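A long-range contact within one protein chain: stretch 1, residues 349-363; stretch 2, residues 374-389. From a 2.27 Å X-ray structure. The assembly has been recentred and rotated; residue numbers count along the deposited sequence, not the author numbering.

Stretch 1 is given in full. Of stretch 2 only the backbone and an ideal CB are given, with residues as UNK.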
# COMPACT_ATOMS: atom_id res chain seq x y z
N ALA A 349 -14.62 28.27 12.67
CA ALA A 349 -15.62 27.36 12.12
C ALA A 349 -15.19 26.69 10.81
O ALA A 349 -15.84 25.73 10.39
CB ALA A 349 -16.93 28.11 11.90
N ASN A 350 -14.13 27.16 10.14
CA ASN A 350 -13.78 26.63 8.83
C ASN A 350 -12.43 25.94 8.74
O ASN A 350 -12.23 25.14 7.82
CB ASN A 350 -13.80 27.74 7.78
CG ASN A 350 -15.08 28.55 7.81
OD1 ASN A 350 -15.08 29.71 8.19
ND2 ASN A 350 -16.18 27.94 7.39
N TRP A 351 -11.49 26.22 9.63
CA TRP A 351 -10.12 25.75 9.51
C TRP A 351 -9.80 24.70 10.56
O TRP A 351 -10.13 24.86 11.74
CB TRP A 351 -9.14 26.91 9.65
CG TRP A 351 -9.20 27.87 8.54
CD1 TRP A 351 -9.87 29.05 8.51
CD2 TRP A 351 -8.56 27.73 7.26
NE1 TRP A 351 -9.69 29.66 7.29
CE2 TRP A 351 -8.89 28.88 6.51
CE3 TRP A 351 -7.74 26.76 6.69
CZ2 TRP A 351 -8.43 29.07 5.22
CZ3 TRP A 351 -7.29 26.95 5.40
CH2 TRP A 351 -7.64 28.10 4.68
N VAL A 352 -9.13 23.64 10.12
CA VAL A 352 -8.57 22.62 11.00
C VAL A 352 -7.11 22.44 10.62
O VAL A 352 -6.78 22.37 9.43
CB VAL A 352 -9.34 21.29 10.86
CG1 VAL A 352 -8.71 20.22 11.69
CG2 VAL A 352 -10.80 21.48 11.22
N PHE A 353 -6.22 22.38 11.62
CA PHE A 353 -4.79 22.24 11.38
C PHE A 353 -4.25 20.98 12.03
O PHE A 353 -4.61 20.65 13.16
CB PHE A 353 -4.04 23.46 11.87
CG PHE A 353 -4.39 24.71 11.12
CD1 PHE A 353 -3.95 24.89 9.83
CD2 PHE A 353 -5.19 25.68 11.70
CE1 PHE A 353 -4.30 26.03 9.12
CE2 PHE A 353 -5.53 26.82 11.01
CZ PHE A 353 -5.09 27.00 9.72
N ARG A 354 -3.38 20.26 11.31
CA ARG A 354 -2.87 18.97 11.75
C ARG A 354 -1.34 18.91 11.63
O ARG A 354 -0.73 19.59 10.80
CB ARG A 354 -3.47 17.82 10.94
CG ARG A 354 -4.90 18.02 10.51
CD ARG A 354 -5.59 16.69 10.32
NE ARG A 354 -7.03 16.87 10.33
CZ ARG A 354 -7.72 17.41 9.33
NH1 ARG A 354 -7.11 17.81 8.22
NH2 ARG A 354 -9.04 17.54 9.44
N ALA A 355 -0.73 18.05 12.45
CA ALA A 355 0.70 17.77 12.34
C ALA A 355 0.96 16.38 12.92
O ALA A 355 0.21 15.92 13.78
CB ALA A 355 1.56 18.82 13.06
N GLY A 356 2.01 15.73 12.43
CA GLY A 356 2.26 14.36 12.86
C GLY A 356 3.69 13.92 12.66
O GLY A 356 4.45 14.52 11.90
N VAL A 357 4.04 12.83 13.35
CA VAL A 357 5.33 12.19 13.24
C VAL A 357 5.11 10.70 13.02
O VAL A 357 4.24 10.09 13.66
CB VAL A 357 6.21 12.42 14.49
CG1 VAL A 357 7.53 11.72 14.34
CG2 VAL A 357 6.43 13.89 14.70
N HIS A 358 5.91 10.11 12.15
CA HIS A 358 5.79 8.72 11.78
C HIS A 358 7.16 8.05 11.90
O HIS A 358 8.17 8.63 11.47
CB HIS A 358 5.23 8.64 10.36
CG HIS A 358 5.13 7.26 9.82
ND1 HIS A 358 6.10 6.70 9.02
CD2 HIS A 358 4.16 6.33 9.96
CE1 HIS A 358 5.74 5.48 8.69
NE2 HIS A 358 4.56 5.23 9.24
N TYR A 359 7.21 6.86 12.51
CA TYR A 359 8.47 6.15 12.73
C TYR A 359 8.24 4.66 12.50
O TYR A 359 7.49 4.02 13.25
CB TYR A 359 9.01 6.40 14.14
CG TYR A 359 10.28 5.64 14.49
CD1 TYR A 359 10.24 4.31 14.93
CD2 TYR A 359 11.53 6.25 14.40
CE1 TYR A 359 11.38 3.63 15.26
CE2 TYR A 359 12.68 5.56 14.73
CZ TYR A 359 12.60 4.25 15.15
OH TYR A 359 13.76 3.58 15.47
N ALA A 360 8.92 4.12 11.50
CA ALA A 360 8.82 2.71 11.13
C ALA A 360 10.19 2.05 11.28
O ALA A 360 11.21 2.63 10.90
CB ALA A 360 8.30 2.55 9.71
N GLN A 361 10.20 0.84 11.82
CA GLN A 361 11.45 0.15 12.11
C GLN A 361 11.18 -1.34 12.19
O GLN A 361 10.10 -1.76 12.60
CB GLN A 361 12.07 0.66 13.42
CG GLN A 361 13.26 -0.13 13.91
CD GLN A 361 14.44 -0.00 12.98
OE1 GLN A 361 14.53 -0.70 11.97
NE2 GLN A 361 15.36 0.89 13.32
N LEU A 362 12.18 -2.14 11.81
CA LEU A 362 12.06 -3.58 11.93
C LEU A 362 11.87 -3.98 13.39
O LEU A 362 12.05 -3.17 14.31
CB LEU A 362 13.27 -4.28 11.31
CG LEU A 362 13.54 -3.86 9.86
CD1 LEU A 362 14.47 -4.83 9.16
CD2 LEU A 362 12.25 -3.72 9.07
N ALA A 363 11.49 -5.23 13.60
CA ALA A 363 10.78 -5.61 14.81
C ALA A 363 11.63 -6.48 15.72
O ALA A 363 12.67 -7.03 15.34
CB ALA A 363 9.48 -6.34 14.47
N UNK A 374 19.55 -5.23 13.03
CA UNK A 374 20.20 -3.93 12.84
C UNK A 374 19.83 -3.32 11.49
O UNK A 374 20.27 -3.80 10.44
CB UNK A 374 21.72 -4.07 12.95
N UNK A 375 19.03 -2.25 11.54
CA UNK A 375 18.47 -1.65 10.34
C UNK A 375 18.20 -0.18 10.60
O UNK A 375 17.86 0.20 11.72
CB UNK A 375 17.19 -2.37 9.91
N UNK A 376 18.36 0.64 9.56
CA UNK A 376 18.04 2.06 9.68
C UNK A 376 16.53 2.24 9.65
O UNK A 376 15.87 1.67 8.78
CB UNK A 376 18.70 2.87 8.56
N UNK A 377 15.95 3.00 10.57
CA UNK A 377 14.51 3.23 10.55
C UNK A 377 14.13 4.31 9.54
O UNK A 377 14.95 5.13 9.12
CB UNK A 377 14.02 3.62 11.95
N UNK A 378 12.88 4.30 9.15
CA UNK A 378 12.36 5.37 8.31
C UNK A 378 11.52 6.30 9.18
O UNK A 378 10.68 5.83 9.95
CB UNK A 378 11.54 4.81 7.15
N UNK A 379 11.78 7.59 9.08
CA UNK A 379 11.04 8.60 9.82
C UNK A 379 10.34 9.54 8.84
O UNK A 379 10.85 9.80 7.75
CB UNK A 379 11.97 9.38 10.75
N UNK A 380 9.17 10.03 9.23
CA UNK A 380 8.49 10.99 8.38
C UNK A 380 7.78 12.02 9.26
O UNK A 380 7.28 11.68 10.33
CB UNK A 380 7.50 10.29 7.45
N UNK A 381 7.79 13.26 8.79
CA UNK A 381 7.09 14.37 9.42
C UNK A 381 5.95 14.81 8.50
O UNK A 381 6.11 14.83 7.27
CB UNK A 381 8.04 15.53 9.71
N UNK A 382 4.81 15.19 9.08
CA UNK A 382 3.63 15.53 8.29
C UNK A 382 2.92 16.76 8.86
O UNK A 382 3.03 17.09 10.05
CB UNK A 382 2.67 14.34 8.24
N UNK A 383 2.18 17.43 7.97
CA UNK A 383 1.28 18.50 8.34
C UNK A 383 0.11 18.52 7.38
O UNK A 383 0.13 17.88 6.32
CB UNK A 383 2.00 19.85 8.35
N UNK A 384 -0.92 19.27 7.76
CA UNK A 384 -2.09 19.38 6.91
C UNK A 384 -3.12 20.33 7.49
O UNK A 384 -2.96 20.88 8.60
CB UNK A 384 -2.72 18.00 6.69
N UNK A 385 -4.18 20.52 6.72
CA UNK A 385 -5.24 21.45 7.06
C UNK A 385 -6.52 21.00 6.39
O UNK A 385 -6.51 20.23 5.43
CB UNK A 385 -4.88 22.88 6.65
N UNK A 386 -7.63 21.50 6.93
CA UNK A 386 -8.94 21.32 6.33
C UNK A 386 -9.64 22.67 6.26
O UNK A 386 -9.45 23.54 7.12
CB UNK A 386 -9.77 20.31 7.12
N UNK A 387 -10.42 22.85 5.20
CA UNK A 387 -11.28 24.01 5.06
C UNK A 387 -12.69 23.51 4.74
O UNK A 387 -12.86 22.61 3.92
CB UNK A 387 -10.76 24.96 3.98
N UNK A 388 -13.67 24.09 5.42
CA UNK A 388 -15.07 23.78 5.17
C UNK A 388 -15.67 24.97 4.43
O UNK A 388 -15.77 26.06 4.98
CB UNK A 388 -15.82 23.49 6.47
N UNK A 389 -16.01 24.77 3.16
CA UNK A 389 -16.67 25.81 2.39
C UNK A 389 -18.13 25.97 2.78
O UNK A 389 -18.75 26.98 2.41
CB UNK A 389 -16.56 25.50 0.89

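The two stretches run antiparallel, and strand 351-362 narrows the choice at some positions of the other stretch and leaves it open at others. One face carries Trp351, Phe353, Ala355, Val357 and Tyr359; the other carries Val352, Arg354, His358 and Ala360.

Position 374 points away and asks for nothing; it is Pro374. Position 375 points toward Leu362 and the amide of Gln361, so a small polar or apolar residue would fit. It is Ser375, whose backbone O accepts a hydrogen bond from Gln361 NE2 at 3.0 Å, a bond open to any residue here. Position 376 points away, leaving the choice free, and is Thr376.

At 377 the ideal CB lies 3.2 Å from Ala360 O, and phi is -81°. The tightness favours something compact, and the phi admits proline. Pro377 packs its CB 3.5 Å from Tyr359 OH.

Position 378 begins the regular pairing, with N and O both bonded to Ala360. Its CB shares a face with that small alanine, so a beta-branched or medium residue suits. Thr378 puts CG2 3.4 Å from Ala360 CB. Across the sheet, 379 sits beside the Tyr359 ring, where threonine, valine or a longer apolar chain could lie; Thr379 brings CG2 to 3.7 Å from Tyr359 CD2.

At 380 the ideal CB is 4.0 Å from His358 CB, which leaves space for a small side chain. Ser380 fills it, OG lying 3.1 Å from His358 CB, while its N and His358 N complete a reciprocal backbone pair. Position 381 faces Val357 and invites an aliphatic residue; Leu381 reaches across, CD1 to Val357 CG2 at 3.5 Å.

Position 382 is opposite Gly356, which offers no side chain, so several sizes seem possible from the backbone alone. Ser382 turns OG back over the glycine, where a CB on Gly356 would come within 2.8 Å of that OG.

At 383 an ideal CB would stand 3.7 Å from Arg354 O, so this contact does not demand glycine; alanine, serine or a larger side chain could stand beside Ala355 on this face. Yet Gly383 is found, its CA 4.1 Å from Ala355 CA. At 384 the ideal CB lies 4.3 Å from Arg354 CB, so a small side chain would not clash here, though the nearly fully extended backbone, at -177/176, is one that glycine takes most readily. Gly384 is hydrogen-bonded through N and O to Arg354.

Position 385 looks onto Phe353 and the rim of Trp351, a natural place for an aromatic or large aliphatic residue. Phe385 sets CB 3.9 Å from Phe353 CD1 and its ring obliquely to Trp351, centroids 5.7 Å apart.

At 386 the ideal CB lies 3.7 Å from Arg354 NH2. A small acceptor would answer the guanidinium, whether hydroxyl or carboxylate. Ser386 OG accepts from Arg354 NH1 and NH2, each at 3.0 Å, though the placement of OG is less sure.

Position 387 meets the Trp351 indole, whose face welcomes a flat or bulky partner. Tyr387 turns its ring edge toward that face, centroids 4.6 Å apart. Position 388 points toward Asn350 O, with its N donating there at 3.0 Å; many residues would serve, and Ala388 does. Position 389 turns away, and is Phe389.

Stretch 2 374-389: PSTPTTSLSGGFSYAF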
# COMPACT_ATOMS: atom_id res chain seq x y z
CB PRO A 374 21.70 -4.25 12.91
CG PRO A 374 21.81 -5.76 13.01
CD PRO A 374 20.49 -6.24 13.54
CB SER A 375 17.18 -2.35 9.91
OG SER A 375 16.06 -1.72 10.51
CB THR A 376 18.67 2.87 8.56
OG1 THR A 376 20.09 2.68 8.59
CG2 THR A 376 18.34 4.35 8.73
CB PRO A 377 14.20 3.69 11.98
CG PRO A 377 15.42 4.42 12.36
CD PRO A 377 16.59 3.70 11.70
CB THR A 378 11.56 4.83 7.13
OG1 THR A 378 10.82 5.89 6.52
CG2 THR A 378 10.64 3.72 7.57
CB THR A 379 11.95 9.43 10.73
OG1 THR A 379 12.92 10.11 9.93
CG2 THR A 379 12.68 8.53 11.75
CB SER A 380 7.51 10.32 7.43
OG SER A 380 6.21 10.27 7.97
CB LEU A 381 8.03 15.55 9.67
CG LEU A 381 9.02 15.52 10.83
CD1 LEU A 381 8.30 15.41 12.16
CD2 LEU A 381 10.05 14.41 10.68
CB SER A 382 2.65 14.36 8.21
OG SER A 382 2.29 13.91 9.50
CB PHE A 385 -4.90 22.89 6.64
CG PHE A 385 -5.11 23.16 5.17
CD1 PHE A 385 -6.37 23.48 4.68
CD2 PHE A 385 -4.04 23.12 4.29
CE1 PHE A 385 -6.57 23.72 3.33
CE2 PHE A 385 -4.23 23.37 2.94
CZ PHE A 385 -5.49 23.67 2.46
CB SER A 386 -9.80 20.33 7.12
OG SER A 386 -9.44 19.00 6.81
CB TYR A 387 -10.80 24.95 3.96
CG TYR A 387 -11.54 26.26 3.98
CD1 TYR A 387 -11.16 27.27 4.85
CD2 TYR A 387 -12.64 26.48 3.16
CE1 TYR A 387 -11.84 28.49 4.89
CE2 TYR A 387 -13.33 27.69 3.18
CZ TYR A 387 -12.93 28.68 4.05
OH TYR A 387 -13.61 29.89 4.08
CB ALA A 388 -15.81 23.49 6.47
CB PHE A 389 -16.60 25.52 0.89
CG PHE A 389 -15.22 25.58 0.31
CD1 PHE A 389 -14.39 24.47 0.37
CD2 PHE A 389 -14.76 26.72 -0.30
CE1 PHE A 389 -13.11 24.52 -0.15
CE2 PHE A 389 -13.49 26.78 -0.84
CZ PHE A 389 -12.66 25.68 -0.77
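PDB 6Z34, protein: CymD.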